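Protease (Helicobacter pylori, PDB 5EUF) probably acts as a zinc-dependent M16-family peptidase that cleaves the cytoplasmic domain of human junctional adhesion molecule A, weakening the gastric epithelial barrier. Local coordinates at residues 102-105 / 106-110; 201-204 / 205-208; 392-395 / 396-400; 340-343 / 344-348. All coordinates share one frame; numbering follows the deposited sequence.

Interaction 1: 102-105 / 106-110; sequences LDKS and LELFA
K104 and E107 carry the charged part of this contact, one turn apart on the outer side of helix 102-113. The lysine chain bends at its second torsion (chi2 62°), which carries CD alongside the carboxylate and brings NZ to 3.3 Å from E107 OE1, a salt bridge whose hydrogen bond is weak. Apolar contact is made on another side of the helix, where L102 and L106 run alongside each other in a common direction, L102 CD1 resting 4.2 Å from L106 CG. These leucines, with S105, L108 and F109, form the buried face of an amphipathic helix packed on the sheet of the M16 peptidase domain: L102, L106 and F109 reach strand 30-37, S105 and F109 strand 91-98, and L108 helix 70-77. Backbone bonding follows the regular alpha-helical i to i+4 pattern. L106 N donates to L102 O at 3.0 Å, and E107 and L108 repeat the step to D103 and K104. F109 N continues the pattern to S105 O at 3.1 Å, and the same oxygen lies obliquely against the phenylalanine ring, 3.5 Å from F109 CD2. The buried hydroxyl of S105 turns back to bond to the carbonyl O of N101.

Interaction 2: 201-204 / 205-208; sequences NSQK and VFEL
F206 lays one face of its ring over the carbonyl of the preceding turn, with S202 O 3.2 Å above the ring plane and displaced toward the rim. That oxygen is the acceptor of the F206 backbone N-H at 2.8 Å, and the ring simply packs against it. V205 does something similar a residue earlier: its CG2 sits 3.3 Å from N201 O, the acceptor of V205 N. The start of the helix is closed by N201 in the N-cap position. Its OD1 takes the N-H of K204 at 2.7 Å, a bent bond of 131°, using a side chain to satisfy a first-turn amide. K204 stretches out until its last bond and turns there (chi4 59°), which brings NZ to 4.0 Å from L208 CD2, the two side chains slanting across each other. Its ammonium remains 5.2 Å from E207 OE2, too far for a direct salt bridge. Helix 202-213 packs its buried side against side chains of strands 9-12 and 18-23, at one end of the six-stranded sheet: F206 meets V11 and V19, S202 bonds through OG to S21 OG, and L208 turns to L102 and L106 of helix 102-113.

Interaction 3: 392-395 / 396-400; sequences LDLK and VSDLV
D398 CG stands opposite the carbonyl carbon about its first torsion (chi1 -69°), which swings the carboxylate back over the helix start toward K395, while the K395 chain folds at chi2 and again at chi3 (62°), curling its end round to the same acid. The two side chains slant past each other and meet at D398 OD2. This oxygen accepts the backbone N-H of K395 at 3.0 Å in a nearly straight bond (175°), although the donor arrives from above the carboxylate plane. K395 NZ approaches the same OD2 at 3.7 Å, a long salt bridge that would add only modestly to the pull on the acid. K395 is the N-cap residue, and the carboxylate of D398, three positions on, reaches back to its amide; the lysine side chain has no acceptor to return the bond. K395 O starts the helix with weak bonds to D398 N at 2.9 Å and L399 N at 3.4 Å. Apolar contacts flank this cap, L394 CD2 lying against D398 CB at 3.8 Å and L394 CB touching L399 CD1 at 4.1 Å. The other carboxylate oxygen, D398 OD1, forms a salt bridge with R401 within the helix. Around the junction, L394 settles on V267, A268 and A271 of helix 266-276, where L399 adds L272, and V396 faces Q344 and L347 of helix 344-361, whose K351 donates to L394 O.

Interaction 4: 340-343 / 344-348; sequences GEIT and QAELD
T343 and E346 exchange the two reciprocal hydrogen bonds of a capping box at the N-terminus of helix 344-361. In one, E346 N donates to T343 OG1 at 2.7 Å; in the other, T343 N donates to E346 OE1 at 3.1 Å and 163°, meeting the anti lone pair on the side away from the second oxygen. The threonine hydroxyl can serve because chi1 (77°) tucks OG1 between its own backbone N and carbonyl carbon, facing the first turn. With its side chain crossing that of T343 at about a right angle, E346 is held at both ends of its carboxylate, since OE2 accepts from W283 NE1. Backbone bonding then takes over, L347 N closing on T343 O at 3.1 Å. Van der Waals contact comes from I342, whose CG2 lies 3.8 Å from E346 OE1, and from T343 CG2, 3.6 Å from that oxygen. Just upstream, G340 ends the previous helix in a Schellman motif with positive phi, and E341 makes an inverse gamma turn. The loop thus joins helix 323-338, where I342 touches L337, to helix 344-361, while I342 also packs on V396 and V400 of helix 396-406.

In the fold
The four contacts form two well-separated pairs, centres 41 to 49 Å apart between them. Interactions 1 and 2 have centres 13 Å apart and join where L208 packs against L102, D103 and L106, its CB 3.7 Å from L106 CD1, so helices distant in sequence share one outer layer on the six-stranded sheet. Interactions 3 and 4, with centres 9 Å apart, interlock through V396, whose CG2 is 3.6 Å from L347 CD2; two helix starts are packed together. F109 of interaction 1 comes about 10 Å, side chain to side chain, from E56, the likely proton acceptor. The others lie away from it; L394 is about 13 Å from a zinc ion, not necessarily the catalytic one.

Interaction 1: 102-105 / 106-110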
loop_
_atom_site.group_PDB
_atom_site.type_symbol
_atom_site.label_atom_id
_atom_site.label_comp_id
_atom_site.label_asym_id
_atom_site.label_seq_id
_atom_site.Cartn_x
_atom_site.Cartn_y
_atom_site.Cartn_z
ATOM N N LEU B 102 -23.820 8.064 -35.668
ATOM C CA LEU B 102 -22.476 7.506 -35.564
ATOM C C LEU B 102 -21.417 8.577 -35.787
ATOM O O LEU B 102 -20.422 8.639 -35.066
ATOM C CB LEU B 102 -22.284 6.372 -36.570
ATOM C CG LEU B 102 -20.850 5.845 -36.653
ATOM C CD1 LEU B 102 -20.445 5.181 -35.346
ATOM C CD2 LEU B 102 -20.689 4.890 -37.823
ATOM N N ASP B 103 -21.641 9.420 -36.790
ATOM C CA ASP B 103 -20.679 10.453 -37.156
ATOM C C ASP B 103 -20.509 11.489 -36.050
ATOM O O ASP B 103 -19.387 11.838 -35.685
ATOM C CB ASP B 103 -21.102 11.140 -38.453
ATOM C CG ASP B 103 -20.021 12.042 -39.010
ATOM O OD1 ASP B 103 -19.118 11.524 -39.698
ATOM O OD2 ASP B 103 -20.070 13.266 -38.762
ATOM N N LYS B 104 -21.624 11.978 -35.516
ATOM C CA LYS B 104 -21.575 12.975 -34.455
ATOM C C LYS B 104 -20.987 12.388 -33.175
ATOM O O LYS B 104 -20.285 13.077 -32.435
ATOM C CB LYS B 104 -22.968 13.539 -34.182
ATOM C CG LYS B 104 -22.978 14.733 -33.241
ATOM C CD LYS B 104 -22.198 15.900 -33.826
ATOM C CE LYS B 104 -22.240 17.111 -32.904
ATOM N NZ LYS B 104 -21.435 18.251 -33.435
ATOM N N SER B 105 -21.275 11.114 -32.921
ATOM C CA SER B 105 -20.766 10.436 -31.732
ATOM C C SER B 105 -19.247 10.305 -31.779
ATOM O O SER B 105 -18.565 10.516 -30.776
ATOM C CB SER B 105 -21.406 9.054 -31.585
ATOM O OG SER B 105 -22.802 9.169 -31.380
ATOM N N LEU B 106 -18.725 9.961 -32.951
ATOM C CA LEU B 106 -17.285 9.865 -33.149
ATOM C C LEU B 106 -16.622 11.232 -33.010
ATOM O O LEU B 106 -15.508 11.339 -32.498
ATOM C CB LEU B 106 -16.974 9.260 -34.518
ATOM C CG LEU B 106 -17.250 7.759 -34.626
ATOM C CD1 LEU B 106 -16.858 7.226 -35.991
ATOM C CD2 LEU B 106 -16.511 7.019 -33.526
ATOM N N GLU B 107 -17.315 12.270 -33.467
ATOM C CA GLU B 107 -16.823 13.638 -33.352
ATOM C C GLU B 107 -16.680 14.040 -31.890
ATOM O O GLU B 107 -15.656 14.590 -31.482
ATOM C CB GLU B 107 -17.759 14.607 -34.076
ATOM C CG GLU B 107 -17.399 16.075 -33.902
ATOM C CD GLU B 107 -18.327 17.001 -34.670
ATOM O OE1 GLU B 107 -19.287 16.507 -35.298
ATOM O OE2 GLU B 107 -18.094 18.227 -34.644
ATOM N N LEU B 108 -17.716 13.751 -31.108
ATOM C CA LEU B 108 -17.734 14.078 -29.688
ATOM C C LEU B 108 -16.627 13.368 -28.912
ATOM O O LEU B 108 -16.047 13.932 -27.985
ATOM C CB LEU B 108 -19.090 13.723 -29.081
ATOM C CG LEU B 108 -20.305 14.520 -29.541
ATOM C CD1 LEU B 108 -21.515 14.109 -28.728
ATOM C CD2 LEU B 108 -20.043 16.008 -29.409
ATOM N N PHE B 109 -16.347 12.125 -29.288
ATOM C CA PHE B 109 -15.330 11.339 -28.601
ATOM C C PHE B 109 -13.926 11.784 -28.992
ATOM O O PHE B 109 -13.011 11.765 -28.169
ATOM C CB PHE B 109 -15.516 9.850 -28.890
ATOM C CG PHE B 109 -16.498 9.178 -27.975
ATOM C CD1 PHE B 109 -16.574 9.535 -26.640
ATOM C CD2 PHE B 109 -17.348 8.193 -28.449
ATOM C CE1 PHE B 109 -17.478 8.919 -25.793
ATOM C CE2 PHE B 109 -18.252 7.573 -27.608
ATOM C CZ PHE B 109 -18.317 7.936 -26.279
ATOM N N ALA B 110 -13.757 12.187 -30.247
ATOM C CA ALA B 110 -12.483 12.734 -30.691
ATOM C C ALA B 110 -12.256 14.078 -30.011
ATOM O O ALA B 110 -11.124 14.467 -29.723
ATOM C CB ALA B 110 -12.457 12.881 -32.200
#

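Interaction 2: 201-204 / 205-208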
loop_
_atom_site.group_PDB
_atom_site.type_symbol
_atom_site.label_atom_id
_atom_site.label_comp_id
_atom_site.label_asym_id
_atom_site.label_seq_id
_atom_site.Cartn_x
_atom_site.Cartn_y
_atom_site.Cartn_z
ATOM N N ASN B 201 -22.115 -0.367 -41.334
ATOM C CA ASN B 201 -21.071 -0.896 -42.201
ATOM C C ASN B 201 -19.674 -0.633 -41.650
ATOM O O ASN B 201 -19.375 0.472 -41.194
ATOM C CB ASN B 201 -21.195 -0.307 -43.604
ATOM C CG ASN B 201 -20.005 -0.636 -44.477
ATOM O OD1 ASN B 201 -19.110 0.188 -44.658
ATOM N ND2 ASN B 201 -19.980 -1.851 -45.013
ATOM N N SER B 202 -18.822 -1.652 -41.701
ATOM C CA SER B 202 -17.467 -1.560 -41.164
ATOM C C SER B 202 -16.621 -0.508 -41.875
ATOM O O SER B 202 -15.886 0.242 -41.233
ATOM C CB SER B 202 -16.771 -2.919 -41.246
ATOM O OG SER B 202 -17.381 -3.856 -40.379
ATOM N N GLN B 203 -16.723 -0.458 -43.201
ATOM C CA GLN B 203 -15.949 0.501 -43.983
ATOM C C GLN B 203 -16.423 1.926 -43.722
ATOM O O GLN B 203 -15.666 2.880 -43.907
ATOM C CB GLN B 203 -16.031 0.178 -45.477
ATOM C CG GLN B 203 -15.340 -1.120 -45.873
ATOM C CD GLN B 203 -13.833 -1.064 -45.697
ATOM O OE1 GLN B 203 -13.237 0.014 -45.656
ATOM N NE2 GLN B 203 -13.208 -2.232 -45.590
ATOM N N LYS B 204 -17.672 2.068 -43.293
ATOM C CA LYS B 204 -18.190 3.372 -42.895
ATOM C C LYS B 204 -17.660 3.736 -41.513
ATOM O O LYS B 204 -17.315 4.889 -41.257
ATOM C CB LYS B 204 -19.719 3.386 -42.900
ATOM C CG LYS B 204 -20.316 4.727 -42.490
ATOM C CD LYS B 204 -21.837 4.699 -42.505
ATOM C CE LYS B 204 -22.420 6.020 -42.016
ATOM N NZ LYS B 204 -21.967 7.171 -42.847
ATOM N N VAL B 205 -17.602 2.744 -40.628
ATOM C CA VAL B 205 -17.038 2.929 -39.295
ATOM C C VAL B 205 -15.582 3.364 -39.391
ATOM O O VAL B 205 -15.162 4.320 -38.736
ATOM C CB VAL B 205 -17.128 1.638 -38.446
ATOM C CG1 VAL B 205 -16.302 1.771 -37.175
ATOM C CG2 VAL B 205 -18.571 1.314 -38.108
ATOM N N PHE B 206 -14.819 2.665 -40.226
ATOM C CA PHE B 206 -13.395 2.937 -40.369
ATOM C C PHE B 206 -13.122 4.333 -40.918
ATOM O O PHE B 206 -12.345 5.086 -40.334
ATOM C CB PHE B 206 -12.742 1.883 -41.265
ATOM C CG PHE B 206 -12.642 0.528 -40.627
ATOM C CD1 PHE B 206 -12.546 0.404 -39.251
ATOM C CD2 PHE B 206 -12.649 -0.621 -41.398
ATOM C CE1 PHE B 206 -12.456 -0.840 -38.656
ATOM C CE2 PHE B 206 -12.559 -1.868 -40.809
ATOM C CZ PHE B 206 -12.463 -1.977 -39.436
ATOM N N GLU B 207 -13.768 4.684 -42.028
ATOM C CA GLU B 207 -13.526 5.977 -42.663
ATOM C C GLU B 207 -14.000 7.136 -41.786
ATOM O O GLU B 207 -13.444 8.233 -41.849
ATOM C CB GLU B 207 -14.201 6.049 -44.039
ATOM C CG GLU B 207 -15.718 6.160 -44.011
ATOM C CD GLU B 207 -16.307 6.486 -45.373
ATOM O OE1 GLU B 207 -15.535 6.575 -46.352
ATOM O OE2 GLU B 207 -17.541 6.656 -45.462
ATOM N N LEU B 208 -15.016 6.891 -40.964
ATOM C CA LEU B 208 -15.522 7.924 -40.069
ATOM C C LEU B 208 -14.627 8.068 -38.844
ATOM O O LEU B 208 -14.448 9.167 -38.321
ATOM C CB LEU B 208 -16.962 7.623 -39.648
ATOM C CG LEU B 208 -18.037 8.477 -40.327
ATOM C CD1 LEU B 208 -17.928 8.386 -41.840
ATOM C CD2 LEU B 208 -19.425 8.071 -39.862
#

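Interaction 3: 392-395 / 396-400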
loop_
_atom_site.group_PDB
_atom_site.type_symbol
_atom_site.label_atom_id
_atom_site.label_comp_id
_atom_site.label_asym_id
_atom_site.label_seq_id
_atom_site.Cartn_x
_atom_site.Cartn_y
_atom_site.Cartn_z
ATOM N N LEU B 392 -18.852 -25.344 -22.453
ATOM C CA LEU B 392 -19.764 -26.465 -22.649
ATOM C C LEU B 392 -19.042 -27.809 -22.611
ATOM O O LEU B 392 -19.679 -28.860 -22.562
ATOM C CB LEU B 392 -20.514 -26.308 -23.972
ATOM C CG LEU B 392 -21.326 -25.015 -24.094
ATOM C CD1 LEU B 392 -22.040 -24.944 -25.434
ATOM C CD2 LEU B 392 -22.314 -24.887 -22.941
ATOM N N ASP B 393 -17.714 -27.771 -22.636
ATOM C CA ASP B 393 -16.917 -28.989 -22.541
ATOM C C ASP B 393 -16.406 -29.197 -21.122
ATOM O O ASP B 393 -15.648 -30.129 -20.858
ATOM C CB ASP B 393 -15.741 -28.950 -23.519
ATOM C CG ASP B 393 -16.179 -29.020 -24.965
ATOM O OD1 ASP B 393 -17.272 -29.563 -25.231
ATOM O OD2 ASP B 393 -15.430 -28.535 -25.837
ATOM N N LEU B 394 -16.815 -28.319 -20.211
ATOM C CA LEU B 394 -16.426 -28.447 -18.814
ATOM C C LEU B 394 -17.050 -29.689 -18.196
ATOM O O LEU B 394 -18.252 -29.916 -18.315
ATOM C CB LEU B 394 -16.836 -27.206 -18.014
ATOM C CG LEU B 394 -16.002 -25.933 -18.173
ATOM C CD1 LEU B 394 -16.713 -24.752 -17.539
ATOM C CD2 LEU B 394 -14.627 -26.113 -17.557
ATOM N N LYS B 395 -16.224 -30.501 -17.548
ATOM C CA LYS B 395 -16.731 -31.612 -16.762
ATOM C C LYS B 395 -16.776 -31.181 -15.302
ATOM O O LYS B 395 -16.137 -30.199 -14.928
ATOM C CB LYS B 395 -15.862 -32.861 -16.938
ATOM C CG LYS B 395 -15.886 -33.459 -18.342
ATOM C CD LYS B 395 -14.706 -32.988 -19.176
ATOM C CE LYS B 395 -13.387 -33.439 -18.566
ATOM N NZ LYS B 395 -12.214 -32.967 -19.356
ATOM N N VAL B 396 -17.543 -31.900 -14.488
ATOM C CA VAL B 396 -17.606 -31.631 -13.054
ATOM C C VAL B 396 -16.205 -31.652 -12.455
ATOM O O VAL B 396 -15.862 -30.821 -11.611
ATOM C CB VAL B 396 -18.492 -32.658 -12.322
ATOM C CG1 VAL B 396 -18.360 -32.503 -10.813
ATOM C CG2 VAL B 396 -19.940 -32.517 -12.755
ATOM N N SER B 397 -15.396 -32.602 -12.917
ATOM C CA SER B 397 -14.021 -32.748 -12.457
ATOM C C SER B 397 -13.224 -31.462 -12.654
ATOM O O SER B 397 -12.384 -31.116 -11.823
ATOM C CB SER B 397 -13.336 -33.907 -13.183
ATOM O OG SER B 397 -13.376 -33.724 -14.587
ATOM N N ASP B 398 -13.492 -30.756 -13.748
ATOM C CA ASP B 398 -12.822 -29.486 -14.015
ATOM C C ASP B 398 -13.179 -28.464 -12.943
ATOM O O ASP B 398 -12.320 -27.733 -12.452
ATOM C CB ASP B 398 -13.191 -28.951 -15.402
ATOM C CG ASP B 398 -12.609 -29.788 -16.526
ATOM O OD1 ASP B 398 -11.509 -30.352 -16.340
ATOM O OD2 ASP B 398 -13.251 -29.882 -17.596
ATOM N N LEU B 399 -14.454 -28.429 -12.574
ATOM C CA LEU B 399 -14.927 -27.518 -11.543
ATOM C C LEU B 399 -14.323 -27.857 -10.182
ATOM O O LEU B 399 -14.016 -26.967 -9.392
ATOM C CB LEU B 399 -16.455 -27.551 -11.461
ATOM C CG LEU B 399 -17.257 -26.716 -12.464
ATOM C CD1 LEU B 399 -17.049 -27.186 -13.895
ATOM C CD2 LEU B 399 -18.734 -26.747 -12.100
ATOM N N VAL B 400 -14.148 -29.149 -9.917
ATOM C CA VAL B 400 -13.633 -29.604 -8.629
ATOM C C VAL B 400 -12.114 -29.441 -8.546
ATOM O O VAL B 400 -11.575 -29.116 -7.487
ATOM C CB VAL B 400 -14.018 -31.075 -8.361
ATOM C CG1 VAL B 400 -13.481 -31.537 -7.014
ATOM C CG2 VAL B 400 -15.528 -31.239 -8.408
#

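Interaction 4: 340-343 / 344-348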
loop_
_atom_site.group_PDB
_atom_site.type_symbol
_atom_site.label_atom_id
_atom_site.label_comp_id
_atom_site.label_asym_id
_atom_site.label_seq_id
_atom_site.Cartn_x
_atom_site.Cartn_y
_atom_site.Cartn_z
ATOM N N GLY B 340 -16.156 -32.881 -4.201
ATOM C CA GLY B 340 -16.586 -33.255 -5.536
ATOM C C GLY B 340 -18.078 -33.494 -5.645
ATOM O O GLY B 340 -18.536 -34.188 -6.553
ATOM N N GLU B 341 -18.841 -32.917 -4.722
ATOM C CA GLU B 341 -20.283 -33.123 -4.697
ATOM C C GLU B 341 -21.016 -32.142 -5.605
ATOM O O GLU B 341 -21.682 -31.218 -5.133
ATOM C CB GLU B 341 -20.817 -33.016 -3.266
ATOM C CG GLU B 341 -20.345 -34.137 -2.351
ATOM C CD GLU B 341 -21.046 -34.131 -1.007
ATOM O OE1 GLU B 341 -20.659 -34.931 -0.129
ATOM O OE2 GLU B 341 -21.988 -33.329 -0.831
ATOM N N ILE B 342 -20.878 -32.348 -6.911
ATOM C CA ILE B 342 -21.667 -31.619 -7.898
ATOM C C ILE B 342 -22.438 -32.599 -8.769
ATOM O O ILE B 342 -21.841 -33.444 -9.437
ATOM C CB ILE B 342 -20.799 -30.741 -8.803
ATOM C CG1 ILE B 342 -19.760 -29.973 -7.988
ATOM C CG2 ILE B 342 -21.673 -29.790 -9.603
ATOM C CD1 ILE B 342 -18.780 -29.211 -8.849
ATOM N N THR B 343 -23.761 -32.486 -8.766
ATOM C CA THR B 343 -24.594 -33.391 -9.550
ATOM C C THR B 343 -24.453 -33.110 -11.037
ATOM O O THR B 343 -24.146 -31.985 -11.440
ATOM C CB THR B 343 -26.079 -33.275 -9.173
ATOM O OG1 THR B 343 -26.635 -32.091 -9.760
ATOM C CG2 THR B 343 -26.250 -33.232 -7.662
ATOM N N GLN B 344 -24.680 -34.135 -11.852
ATOM C CA GLN B 344 -24.688 -33.963 -13.298
ATOM C C GLN B 344 -25.801 -33.005 -13.701
ATOM O O GLN B 344 -25.658 -32.237 -14.654
ATOM C CB GLN B 344 -24.849 -35.310 -14.003
ATOM C CG GLN B 344 -23.556 -36.099 -14.106
ATOM C CD GLN B 344 -22.515 -35.401 -14.962
ATOM O OE1 GLN B 344 -22.838 -34.810 -15.993
ATOM N NE2 GLN B 344 -21.259 -35.456 -14.532
ATOM N N ALA B 345 -26.903 -33.045 -12.957
ATOM C CA ALA B 345 -28.018 -32.132 -13.175
ATOM C C ALA B 345 -27.609 -30.679 -12.930
ATOM O O ALA B 345 -27.991 -29.789 -13.686
ATOM C CB ALA B 345 -29.192 -32.512 -12.281
ATOM N N GLU B 346 -26.838 -30.447 -11.872
ATOM C CA GLU B 346 -26.371 -29.102 -11.547
ATOM C C GLU B 346 -25.492 -28.543 -12.657
ATOM O O GLU B 346 -25.695 -27.417 -13.115
ATOM C CB GLU B 346 -25.605 -29.096 -10.222
ATOM C CG GLU B 346 -26.491 -29.028 -8.989
ATOM C CD GLU B 346 -25.698 -29.028 -7.698
ATOM O OE1 GLU B 346 -24.843 -29.922 -7.515
ATOM O OE2 GLU B 346 -25.930 -28.127 -6.865
ATOM N N LEU B 347 -24.515 -29.338 -13.082
ATOM C CA LEU B 347 -23.607 -28.946 -14.152
ATOM C C LEU B 347 -24.364 -28.642 -15.443
ATOM O O LEU B 347 -23.987 -27.752 -16.203
ATOM C CB LEU B 347 -22.572 -30.046 -14.401
ATOM C CG LEU B 347 -21.591 -29.810 -15.552
ATOM C CD1 LEU B 347 -20.609 -28.697 -15.212
ATOM C CD2 LEU B 347 -20.858 -31.091 -15.921
ATOM N N ASP B 348 -25.441 -29.382 -15.679
ATOM C CA ASP B 348 -26.219 -29.223 -16.899
ATOM C C ASP B 348 -27.013 -27.921 -16.884
ATOM O O ASP B 348 -27.161 -27.265 -17.916
ATOM C CB ASP B 348 -27.162 -30.411 -17.090
ATOM C CG ASP B 348 -27.656 -30.539 -18.514
ATOM O OD1 ASP B 348 -26.842 -30.354 -19.444
ATOM O OD2 ASP B 348 -28.857 -30.823 -18.704
#